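Local coordinates for CymD (PDB 6Z34), which forms an outer-membrane channel of the FadL family for monoaromatic hydrocarbons, probably taking them up by lateral diffusion, at residues 15-19 against 340-344; 183-189 against 323-328; 192-197 against 257-262; 379-385 against 397-403. Residues are numbered along the deposited sequence.

Interaction 1: residues 15-19 against 340-344; sequences GMGGI and SLGAQ
Ile19, with chi1 p, lays its CG2 over the strand backbone at Ser340, 3.4 Å from Ser340 O and 3.6 Å from Ser340 CB. Ile19 closes a type I' turn that begins at Met16, with positive phi at Gly17 (72°) and Gly18 (107°). Gly17 is the C' residue of the Schellman motif that ends helix 10-15. Neither glycine could carry a CB: one on Gly17 would strike Leu341 O, one on Gly18 Ser340 OG. The turn lies against an extended strand, Met16 CA 4.0 Å from Gly342 CA. Met16 O makes a CA-H...O contact to Gly342 CA at 3.5 Å. Ser340 (chi1 m) points toward the turn and its OG donates to Gly17 O at 3.0 Å. Met16 (m, t) runs along the strand, with SD 3.9 Å from Gln344 CB, while Gln344 OE1 bonds to Arg354. Consistent with the N-terminal hatch of FadL, the turn lies against the inner barrel wall, strand 336-347 being flanked by strands 294-303 and 351-362.

Interaction 2: residues 183-189 against 323-328; sequences QVSGSLM and DTINLK
Ile325 is at the apolar centre. Its CD1 lies 3.5 Å from Val184 CG1 and 3.4 Å from Met189 CG, and its CB is 4.0 Å from Leu188 CB. On the same side Val184 CG2 touches Leu327 CD2 at 3.7 Å. Ile325, Val184 and Leu327 all have chi1 t; Leu178 of helix 172-180 covers Val184 and Leu327, and Phe316 lies against Leu188 and Ile325. Beneath this cluster two extended backbones run antiparallel. Val184 faces Leu327 as a non-hydrogen-bonded pair and Ser185 faces Asn326 as a hydrogen-bonded one, each with CA atoms 4.8 Å apart. Ser185 N donates to Asn326 O at 3.0 Å, Asn326 N to Ser185 O at 2.7 Å, and Lys328 N to Gln183 O at 3.3 Å. The short strand 184-185, from the loop between barrel strands 151-171 and 198-229, thereby adds an edge to the hairpin of strands 313-318 and 324-328. By analogy with FadL, this lies on the extracellular side. Past Ser185 the chain leaves the sheet at Gly186 (phi 111°, psi 145°), where a CB would clash with Thr324 O and Ile325 CA. It then turns into helix 188-193: Met189 N bonds to Gly186 O at 3.0 Å, and Leu188 N reaches back to Thr324 O at 2.9 Å. At the polar edge Ser187 OG makes a weak hydrogen bond to Asp323 OD2 at 3.5 Å.

Interaction 3: residues 192-197 against 257-262; sequences LLSVPE and AVSAVA
Val195 is the bump here, and a shallow hollow edged by three small residues receives it. Its CB points at the opposite segment, with chi1 t; CG1 sits 4.1 Å from Ser259 CB and 4.2 Å from Ala262 CB, while CG2 is 4.4 Å from Ala257 CB. The hollow exists because the extended run 257-259, with Ala257 and Ser259 pointing toward Val195 and Val258 away, bends back so that Ala262 closes the far side. Leu192, in helix 188-193, brings CD1 to 4.1 Å from the same Ala257 CB. Val195 N bonds to Leu192 O at 2.9 Å, which keeps the chain curled as it leaves the helix. Pro196 lies over the rim of the hollow: its CD is 4.2 Å from Ala262 CB and its CB 4.4 Å from Val261 CG1. Glu197, in a left-handed conformation (58°/29°), sets CB 4.2 Å from Val261 CB, and its carboxylate end leads away. The CA spacing falls from 7.2 Å at Leu192 and Ala257 to 5.5 Å at Glu197 and Ser259. Near that narrow end Ser259 OG donates to Pro196 O at 2.6 Å. Ser259 OG also accepts from Ala262 N at 2.8 Å, an ST motif in the turn that follows strand 234-259, just where strand 198-229 begins beside it in the FadL-type barrel.

Interaction 4: residues 379-385 against 397-403; sequences TSLSGGF and FSLAYGF
Eight backbone hydrogen bonds hold strands 379-385 and 397-403 antiparallel, their axes 4.6 Å apart at 167°. They come in mutual pairs, N to O and back: Thr379 with Phe403 (3.2 and 3.0 Å), Leu381 with Tyr401 (2.9 and 2.9 Å), Gly383 with Leu399 (3.0 and 2.9 Å) and Phe385 with Phe397 (3.0 and 2.9 Å). Between them, Ser380 with Gly402, Ser382 with Ala400 and Gly384 with Ser398 are non-hydrogen-bonded pairs, CA atoms 4.0-4.2 Å apart. Backbone groups there bond to the flanking strands instead, Ser380, Ser382 and Gly384 to strand 351-362, Ala400 and Gly402 to strand 422-437. This is a hairpin of the FadL barrel wall. The face carrying Ser380, Ser382, Ser398 and Ala400 looks inward, where Ser398 OG bonds to Pro11 O and Ser382 OG makes weak bonds to Gly15 O and Gly17 N. Leu381, Leu399, Tyr401 and Phe403 occupy the outer surface; Tyr401 OH has a weak bond to Ser424 OG. On that face Phe397 CB sits 4.0 Å from the Phe385 ring centroid, a CH-pi contact, with chi1 p for Phe385 and t for Phe397.

In the fold
Interactions 1 and 4 occupy the same part of the barrel, their centres 9 Å apart, and touch directly: Ser382 and Ser398 of the hairpin meet the 15-19 segment that also lies on 340-344. The N-terminal segment, probably the hatch as in FadL, is therefore held by two parts of the wall. Interaction 1 is buried and relies on glycine-enabled closeness, whereas interaction 4 is partly buried, with regular backbone bonding, a small polar inner face and a larger apolar outer one. Interactions 2 and 3 are surface contacts, centres about 17 Å apart, sharing helix 188-193. Interaction 2 extends a sheet; interaction 3 is side-chain packing with a single hydrogen bond across it. Interaction 2 lies across the chain's centre from interactions 1 and 4.

Interaction 1: residues 15-19 against 340-344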
loop_
_atom_site.group_PDB
_atom_site.type_symbol
_atom_site.label_atom_id
_atom_site.label_comp_id
_atom_site.label_asym_id
_atom_site.label_seq_id
_atom_site.Cartn_x
_atom_site.Cartn_y
_atom_site.Cartn_z
ATOM N N GLY A 15 -2.718 13.441 7.638
ATOM C CA GLY A 15 -3.489 14.408 8.398
ATOM C C GLY A 15 -4.285 15.341 7.518
ATOM O O GLY A 15 -5.256 15.954 7.985
ATOM N N MET A 16 -3.903 15.451 6.246
ATOM C CA MET A 16 -4.545 16.332 5.279
ATOM C C MET A 16 -5.260 15.525 4.200
ATOM O O MET A 16 -5.263 15.907 3.028
ATOM C CB MET A 16 -3.503 17.271 4.670
ATOM C CG MET A 16 -2.760 18.131 5.713
ATOM S SD MET A 16 -1.758 19.477 5.009
ATOM C CE MET A 16 -0.249 18.573 4.929
ATOM N N GLY A 17 -5.832 14.380 4.585
ATOM C CA GLY A 17 -6.683 13.624 3.695
ATOM C C GLY A 17 -5.991 12.916 2.552
ATOM O O GLY A 17 -6.684 12.423 1.664
ATOM N N GLY A 18 -4.654 12.853 2.535
ATOM C CA GLY A 18 -3.922 12.142 1.494
ATOM C C GLY A 18 -3.191 12.980 0.459
ATOM O O GLY A 18 -2.661 12.418 -0.511
ATOM N N ILE A 19 -3.121 14.297 0.630
ATOM C CA ILE A 19 -2.521 15.129 -0.405
ATOM C C ILE A 19 -1.005 14.950 -0.415
ATOM O O ILE A 19 -0.428 14.408 0.533
ATOM C CB ILE A 19 -2.923 16.594 -0.198
ATOM C CG1 ILE A 19 -2.504 17.042 1.206
ATOM C CG2 ILE A 19 -4.451 16.742 -0.402
ATOM C CD1 ILE A 19 -1.042 17.549 1.312
ATOM N N SER A 340 -8.465 14.018 -2.692
ATOM C CA SER A 340 -7.899 14.362 -1.390
ATOM C C SER A 340 -7.930 15.876 -1.181
ATOM O O SER A 340 -7.467 16.637 -2.037
ATOM C CB SER A 340 -6.446 13.866 -1.261
ATOM O OG SER A 340 -6.351 12.453 -1.288
ATOM N N LEU A 341 -8.407 16.298 -0.011
ATOM C CA LEU A 341 -8.545 17.707 0.332
ATOM C C LEU A 341 -8.157 17.894 1.789
ATOM O O LEU A 341 -8.768 17.274 2.666
ATOM C CB LEU A 341 -9.992 18.181 0.104
ATOM C CG LEU A 341 -10.413 19.590 0.548
ATOM C CD1 LEU A 341 -9.548 20.695 -0.095
ATOM C CD2 LEU A 341 -11.912 19.828 0.248
ATOM N N GLY A 342 -7.162 18.757 2.052
ATOM C CA GLY A 342 -6.780 19.079 3.415
ATOM C C GLY A 342 -6.277 20.502 3.584
ATOM O O GLY A 342 -6.047 21.222 2.609
ATOM N N ALA A 343 -6.088 20.894 4.851
ATOM C CA ALA A 343 -5.618 22.228 5.217
ATOM C C ALA A 343 -4.666 22.151 6.405
ATOM O O ALA A 343 -4.710 21.208 7.199
ATOM C CB ALA A 343 -6.777 23.168 5.561
ATOM N N GLN A 344 -3.829 23.187 6.539
ATOM C CA GLN A 344 -2.796 23.262 7.571
ATOM C C GLN A 344 -2.709 24.685 8.117
ATOM O O GLN A 344 -2.577 25.637 7.342
ATOM C CB GLN A 344 -1.436 22.816 7.002
ATOM C CG GLN A 344 -0.237 23.150 7.872
ATOM C CD GLN A 344 1.080 22.564 7.355
ATOM O OE1 GLN A 344 1.288 21.351 7.410
ATOM N NE2 GLN A 344 1.981 23.425 6.876
#

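Interaction 2: residues 183-189 against 323-328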
loop_
_atom_site.group_PDB
_atom_site.type_symbol
_atom_site.label_atom_id
_atom_site.label_comp_id
_atom_site.label_asym_id
_atom_site.label_seq_id
_atom_site.Cartn_x
_atom_site.Cartn_y
_atom_site.Cartn_z
ATOM N N GLN A 183 -10.386 -24.499 -14.989
ATOM C CA GLN A 183 -9.615 -23.632 -14.108
ATOM C C GLN A 183 -8.796 -24.370 -13.052
ATOM O O GLN A 183 -7.847 -23.784 -12.519
ATOM C CB GLN A 183 -10.537 -22.606 -13.416
ATOM C CG GLN A 183 -11.737 -22.178 -14.275
ATOM C CD GLN A 183 -12.555 -21.065 -13.648
ATOM O OE1 GLN A 183 -13.573 -21.311 -13.017
ATOM N NE2 GLN A 183 -12.051 -19.829 -13.750
ATOM N N VAL A 184 -9.160 -25.595 -12.692
ATOM C CA VAL A 184 -8.332 -26.437 -11.839
ATOM C C VAL A 184 -7.642 -27.484 -12.697
ATOM O O VAL A 184 -8.249 -28.057 -13.609
ATOM C CB VAL A 184 -9.155 -27.124 -10.738
ATOM C CG1 VAL A 184 -8.235 -27.726 -9.691
ATOM C CG2 VAL A 184 -10.101 -26.147 -10.136
ATOM N N SER A 185 -6.386 -27.761 -12.381
ATOM C CA SER A 185 -5.667 -28.823 -13.060
ATOM C C SER A 185 -4.753 -29.503 -12.051
ATOM O O SER A 185 -4.690 -29.117 -10.878
ATOM C CB SER A 185 -4.885 -28.275 -14.257
ATOM O OG SER A 185 -5.693 -27.410 -15.033
ATOM N N GLY A 186 -4.050 -30.520 -12.512
ATOM C CA GLY A 186 -3.018 -31.096 -11.678
ATOM C C GLY A 186 -3.413 -32.485 -11.221
ATOM O O GLY A 186 -4.589 -32.767 -10.955
ATOM N N SER A 187 -2.409 -33.362 -11.113
ATOM C CA SER A 187 -2.606 -34.764 -10.758
ATOM C C SER A 187 -3.186 -34.952 -9.366
ATOM O O SER A 187 -3.609 -36.065 -9.039
ATOM C CB SER A 187 -1.278 -35.512 -10.862
ATOM O OG SER A 187 -0.217 -34.756 -10.295
ATOM N N LEU A 188 -3.205 -33.905 -8.539
ATOM C CA LEU A 188 -3.805 -33.987 -7.213
ATOM C C LEU A 188 -5.329 -33.983 -7.258
ATOM O O LEU A 188 -5.964 -34.354 -6.265
ATOM C CB LEU A 188 -3.294 -32.828 -6.347
ATOM C CG LEU A 188 -2.969 -33.151 -4.886
ATOM C CD1 LEU A 188 -2.083 -34.390 -4.778
ATOM C CD2 LEU A 188 -2.314 -31.952 -4.179
ATOM N N MET A 189 -5.924 -33.582 -8.389
ATOM C CA MET A 189 -7.384 -33.525 -8.500
ATOM C C MET A 189 -8.052 -34.887 -8.340
ATOM O O MET A 189 -8.934 -35.022 -7.470
ATOM C CB MET A 189 -7.756 -32.860 -9.828
ATOM C CG MET A 189 -8.090 -31.400 -9.715
ATOM S SD MET A 189 -9.764 -31.178 -9.111
ATOM C CE MET A 189 -10.642 -32.234 -10.244
ATOM N N ASP A 323 3.120 -34.261 -6.931
ATOM C CA ASP A 323 1.766 -34.117 -7.446
ATOM C C ASP A 323 1.293 -32.690 -7.211
ATOM O O ASP A 323 1.410 -32.164 -6.100
ATOM C CB ASP A 323 0.819 -35.105 -6.763
ATOM C CG ASP A 323 0.901 -36.507 -7.349
ATOM O OD1 ASP A 323 2.016 -37.060 -7.449
ATOM O OD2 ASP A 323 -0.162 -37.060 -7.702
ATOM N N THR A 324 0.752 -32.068 -8.254
ATOM C CA THR A 324 0.408 -30.658 -8.213
ATOM C C THR A 324 -1.093 -30.450 -8.339
ATOM O O THR A 324 -1.842 -31.325 -8.780
ATOM C CB THR A 324 1.116 -29.870 -9.325
ATOM O OG1 THR A 324 0.579 -30.244 -10.602
ATOM C CG2 THR A 324 2.606 -30.153 -9.298
ATOM N N ILE A 325 -1.516 -29.262 -7.930
ATOM C CA ILE A 325 -2.861 -28.767 -8.163
ATOM C C ILE A 325 -2.718 -27.330 -8.635
ATOM O O ILE A 325 -1.998 -26.542 -8.015
ATOM C CB ILE A 325 -3.746 -28.867 -6.905
ATOM C CG1 ILE A 325 -5.163 -28.416 -7.222
ATOM C CG2 ILE A 325 -3.164 -28.103 -5.723
ATOM C CD1 ILE A 325 -5.965 -29.518 -7.804
ATOM N N ASN A 326 -3.348 -27.007 -9.757
ATOM C CA ASN A 326 -3.187 -25.706 -10.384
ATOM C C ASN A 326 -4.517 -24.976 -10.392
ATOM O O ASN A 326 -5.584 -25.590 -10.442
ATOM C CB ASN A 326 -2.661 -25.840 -11.802
ATOM C CG ASN A 326 -1.239 -26.339 -11.839
ATOM O OD1 ASN A 326 -0.372 -25.839 -11.122
ATOM N ND2 ASN A 326 -0.994 -27.350 -12.661
ATOM N N LEU A 327 -4.450 -23.659 -10.362
ATOM C CA LEU A 327 -5.643 -22.890 -10.068
ATOM C C LEU A 327 -5.492 -21.482 -10.620
ATOM O O LEU A 327 -4.501 -20.806 -10.328
ATOM C CB LEU A 327 -5.847 -22.866 -8.557
ATOM C CG LEU A 327 -7.182 -22.386 -8.041
ATOM C CD1 LEU A 327 -7.451 -21.011 -8.428
ATOM C CD2 LEU A 327 -8.259 -23.299 -8.589
ATOM N N LYS A 328 -6.464 -21.053 -11.425
ATOM C CA LYS A 328 -6.564 -19.668 -11.871
ATOM C C LYS A 328 -7.720 -19.002 -11.115
ATOM O O LYS A 328 -8.715 -19.661 -10.775
ATOM C CB LYS A 328 -6.781 -19.572 -13.377
ATOM C CG LYS A 328 -8.288 -19.543 -13.786
ATOM C CD LYS A 328 -8.634 -19.884 -15.245
ATOM C CE LYS A 328 -9.671 -18.962 -15.847
ATOM N NZ LYS A 328 -10.221 -19.661 -17.053
#

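Interaction 3: residues 192-197 against 257-262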
loop_
_atom_site.group_PDB
_atom_site.type_symbol
_atom_site.label_atom_id
_atom_site.label_comp_id
_atom_site.label_asym_id
_atom_site.label_seq_id
_atom_site.Cartn_x
_atom_site.Cartn_y
_atom_site.Cartn_z
ATOM N N LEU A 192 -7.857 -36.397 -4.892
ATOM C CA LEU A 192 -8.620 -35.637 -3.911
ATOM C C LEU A 192 -10.120 -35.884 -4.039
ATOM O O LEU A 192 -10.807 -36.094 -3.032
ATOM C CB LEU A 192 -8.294 -34.154 -4.046
ATOM C CG LEU A 192 -8.960 -33.254 -3.020
ATOM C CD1 LEU A 192 -7.913 -32.529 -2.179
ATOM C CD2 LEU A 192 -9.826 -32.276 -3.768
ATOM N N LEU A 193 -10.646 -35.888 -5.265
ATOM C CA LEU A 193 -12.058 -36.209 -5.449
ATOM C C LEU A 193 -12.401 -37.613 -4.966
ATOM O O LEU A 193 -13.586 -37.917 -4.766
ATOM C CB LEU A 193 -12.452 -36.061 -6.918
ATOM C CG LEU A 193 -12.144 -34.735 -7.612
ATOM C CD1 LEU A 193 -12.754 -34.748 -8.997
ATOM C CD2 LEU A 193 -12.653 -33.551 -6.806
ATOM N N SER A 194 -11.399 -38.475 -4.778
ATOM C CA SER A 194 -11.616 -39.830 -4.289
ATOM C C SER A 194 -11.390 -39.949 -2.782
ATOM O O SER A 194 -11.364 -41.066 -2.251
ATOM C CB SER A 194 -10.729 -40.820 -5.056
ATOM O OG SER A 194 -9.349 -40.581 -4.842
ATOM N N VAL A 195 -11.215 -38.829 -2.089
ATOM C CA VAL A 195 -11.312 -38.828 -0.624
ATOM C C VAL A 195 -12.770 -39.044 -0.224
ATOM O O VAL A 195 -13.644 -38.267 -0.652
ATOM C CB VAL A 195 -10.779 -37.509 -0.058
ATOM C CG1 VAL A 195 -10.959 -37.479 1.447
ATOM C CG2 VAL A 195 -9.315 -37.301 -0.436
ATOM N N PRO A 196 -13.090 -40.061 0.581
ATOM C CA PRO A 196 -14.498 -40.325 0.908
ATOM C C PRO A 196 -15.143 -39.146 1.619
ATOM O O PRO A 196 -14.546 -38.528 2.506
ATOM C CB PRO A 196 -14.432 -41.557 1.822
ATOM C CG PRO A 196 -13.077 -42.129 1.618
ATOM C CD PRO A 196 -12.185 -40.981 1.282
ATOM N N GLU A 197 -16.380 -38.845 1.210
ATOM C CA GLU A 197 -17.196 -37.783 1.799
ATOM C C GLU A 197 -16.505 -36.422 1.726
ATOM O O GLU A 197 -16.720 -35.559 2.584
ATOM C CB GLU A 197 -17.571 -38.121 3.246
ATOM C CG GLU A 197 -18.822 -37.429 3.769
ATOM C CD GLU A 197 -20.111 -38.053 3.262
ATOM O OE1 GLU A 197 -21.151 -37.362 3.297
ATOM O OE2 GLU A 197 -20.090 -39.223 2.826
ATOM N N ALA A 257 -7.401 -31.701 2.928
ATOM C CA ALA A 257 -8.667 -32.260 2.473
ATOM C C ALA A 257 -9.554 -32.505 3.684
ATOM O O ALA A 257 -9.143 -33.185 4.627
ATOM C CB ALA A 257 -8.434 -33.566 1.713
ATOM N N VAL A 258 -10.759 -31.947 3.669
ATOM C CA VAL A 258 -11.669 -32.020 4.808
ATOM C C VAL A 258 -12.741 -33.063 4.520
ATOM O O VAL A 258 -13.402 -33.020 3.473
ATOM C CB VAL A 258 -12.287 -30.652 5.118
ATOM C CG1 VAL A 258 -13.081 -30.717 6.405
ATOM C CG2 VAL A 258 -11.188 -29.622 5.248
ATOM N N SER A 259 -12.913 -33.997 5.451
ATOM C CA SER A 259 -13.905 -35.056 5.313
ATOM C C SER A 259 -14.420 -35.435 6.691
ATOM O O SER A 259 -13.635 -35.563 7.639
ATOM C CB SER A 259 -13.319 -36.284 4.610
ATOM O OG SER A 259 -14.102 -37.445 4.872
ATOM N N ALA A 260 -15.741 -35.582 6.806
ATOM C CA ALA A 260 -16.322 -36.043 8.061
ATOM C C ALA A 260 -15.896 -37.466 8.377
ATOM O O ALA A 260 -15.764 -37.833 9.550
ATOM C CB ALA A 260 -17.850 -35.962 8.005
ATOM N N VAL A 261 -15.678 -38.277 7.349
ATOM C CA VAL A 261 -15.348 -39.683 7.527
ATOM C C VAL A 261 -13.845 -39.897 7.611
ATOM O O VAL A 261 -13.358 -40.603 8.494
ATOM C CB VAL A 261 -15.973 -40.490 6.375
ATOM C CG1 VAL A 261 -15.194 -41.768 6.132
ATOM C CG2 VAL A 261 -17.427 -40.771 6.677
ATOM N N ALA A 262 -13.085 -39.264 6.720
ATOM C CA ALA A 262 -11.664 -39.529 6.565
ATOM C C ALA A 262 -10.775 -38.540 7.315
ATOM O O ALA A 262 -9.550 -38.591 7.164
ATOM C CB ALA A 262 -11.297 -39.529 5.083
#

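Interaction 4: residues 379-385 against 397-403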
loop_
_atom_site.group_PDB
_atom_site.type_symbol
_atom_site.label_atom_id
_atom_site.label_comp_id
_atom_site.label_asym_id
_atom_site.label_seq_id
_atom_site.Cartn_x
_atom_site.Cartn_y
_atom_site.Cartn_z
ATOM N N THR A 379 -15.120 6.759 2.175
ATOM C CA THR A 379 -14.825 8.111 2.625
ATOM C C THR A 379 -14.002 8.048 3.904
ATOM O O THR A 379 -14.164 7.135 4.719
ATOM C CB THR A 379 -16.097 8.912 2.886
ATOM O OG1 THR A 379 -16.852 8.273 3.921
ATOM C CG2 THR A 379 -16.966 9.014 1.612
ATOM N N SER A 380 -13.106 9.016 4.080
ATOM C CA SER A 380 -12.353 9.072 5.321
ATOM C C SER A 380 -12.132 10.523 5.712
ATOM O O SER A 380 -11.960 11.387 4.851
ATOM C CB SER A 380 -11.020 8.329 5.206
ATOM O OG SER A 380 -9.977 9.200 4.837
ATOM N N LEU A 381 -12.189 10.776 7.017
ATOM C CA LEU A 381 -11.908 12.073 7.614
ATOM C C LEU A 381 -10.619 11.970 8.426
ATOM O O LEU A 381 -10.375 10.953 9.084
ATOM C CB LEU A 381 -13.051 12.519 8.524
ATOM C CG LEU A 381 -14.348 13.075 7.930
ATOM C CD1 LEU A 381 -14.083 14.326 7.111
ATOM C CD2 LEU A 381 -15.086 12.029 7.095
ATOM N N SER A 382 -9.802 13.025 8.400
ATOM C CA SER A 382 -8.505 12.991 9.064
ATOM C C SER A 382 -8.213 14.303 9.787
ATOM O O SER A 382 -8.748 15.369 9.456
ATOM C CB SER A 382 -7.379 12.690 8.074
ATOM O OG SER A 382 -7.383 13.615 7.004
ATOM N N GLY A 383 -7.342 14.196 10.794
ATOM C CA GLY A 383 -6.791 15.341 11.489
ATOM C C GLY A 383 -5.390 15.015 11.963
ATOM O O GLY A 383 -4.966 13.854 11.969
ATOM N N GLY A 384 -4.672 16.052 12.370
ATOM C CA GLY A 384 -3.317 15.854 12.853
ATOM C C GLY A 384 -2.699 17.155 13.329
ATOM O O GLY A 384 -3.289 18.242 13.226
ATOM N N PHE A 385 -1.484 17.018 13.855
ATOM C CA PHE A 385 -0.757 18.126 14.436
ATOM C C PHE A 385 0.730 17.831 14.346
ATOM O O PHE A 385 1.152 16.680 14.194
ATOM C CB PHE A 385 -1.159 18.388 15.896
ATOM C CG PHE A 385 -0.532 17.437 16.883
ATOM C CD1 PHE A 385 0.755 17.656 17.366
ATOM C CD2 PHE A 385 -1.240 16.339 17.345
ATOM C CE1 PHE A 385 1.334 16.780 18.261
ATOM C CE2 PHE A 385 -0.672 15.461 18.252
ATOM C CZ PHE A 385 0.617 15.680 18.708
ATOM N N PHE A 397 1.814 13.864 13.959
ATOM C CA PHE A 397 0.837 12.887 14.408
ATOM C C PHE A 397 -0.444 13.022 13.606
ATOM O O PHE A 397 -0.882 14.128 13.293
ATOM C CB PHE A 397 0.511 13.037 15.892
ATOM C CG PHE A 397 -0.627 12.167 16.345
ATOM C CD1 PHE A 397 -0.402 10.854 16.708
ATOM C CD2 PHE A 397 -1.920 12.662 16.404
ATOM C CE1 PHE A 397 -1.445 10.048 17.128
ATOM C CE2 PHE A 397 -2.971 11.856 16.817
ATOM C CZ PHE A 397 -2.730 10.551 17.181
ATOM N N SER A 398 -1.080 11.881 13.349
ATOM C CA SER A 398 -2.183 11.802 12.402
ATOM C C SER A 398 -3.195 10.761 12.866
ATOM O O SER A 398 -2.820 9.686 13.342
ATOM C CB SER A 398 -1.656 11.429 11.019
ATOM O OG SER A 398 -2.521 11.857 10.005
ATOM N N LEU A 399 -4.474 11.081 12.699
ATOM C CA LEU A 399 -5.569 10.155 12.942
ATOM C C LEU A 399 -6.549 10.223 11.776
ATOM O O LEU A 399 -6.978 11.315 11.389
ATOM C CB LEU A 399 -6.274 10.479 14.252
ATOM C CG LEU A 399 -7.174 9.367 14.774
ATOM C CD1 LEU A 399 -6.338 8.245 15.365
ATOM C CD2 LEU A 399 -8.138 9.928 15.801
ATOM N N ALA A 400 -6.909 9.063 11.224
ATOM C CA ALA A 400 -7.825 9.011 10.091
ATOM C C ALA A 400 -8.875 7.932 10.316
ATOM O O ALA A 400 -8.534 6.785 10.622
ATOM C CB ALA A 400 -7.073 8.744 8.781
ATOM N N TYR A 401 -10.141 8.295 10.152
ATOM C CA TYR A 401 -11.264 7.374 10.283
ATOM C C TYR A 401 -11.879 7.170 8.909
ATOM O O TYR A 401 -12.359 8.128 8.303
ATOM C CB TYR A 401 -12.306 7.915 11.266
ATOM C CG TYR A 401 -13.331 6.899 11.763
ATOM C CD1 TYR A 401 -13.895 5.948 10.908
ATOM C CD2 TYR A 401 -13.749 6.905 13.087
ATOM C CE1 TYR A 401 -14.838 5.037 11.362
ATOM C CE2 TYR A 401 -14.693 5.993 13.551
ATOM C CZ TYR A 401 -15.230 5.065 12.685
ATOM O OH TYR A 401 -16.163 4.166 13.154
ATOM N N GLY A 402 -11.872 5.927 8.427
ATOM C CA GLY A 402 -12.499 5.579 7.164
ATOM C C GLY A 402 -13.671 4.622 7.310
ATOM O O GLY A 402 -13.769 3.885 8.297
ATOM N N PHE A 403 -14.546 4.607 6.302
ATOM C CA PHE A 403 -15.797 3.863 6.305
ATOM C C PHE A 403 -16.101 3.412 4.884
ATOM O O PHE A 403 -15.911 4.179 3.935
ATOM C CB PHE A 403 -16.947 4.727 6.826
ATOM C CG PHE A 403 -17.898 4.006 7.734
ATOM C CD1 PHE A 403 -17.757 4.082 9.110
ATOM C CD2 PHE A 403 -18.945 3.270 7.213
ATOM C CE1 PHE A 403 -18.637 3.429 9.951
ATOM C CE2 PHE A 403 -19.833 2.615 8.048
ATOM C CZ PHE A 403 -19.676 2.695 9.420
#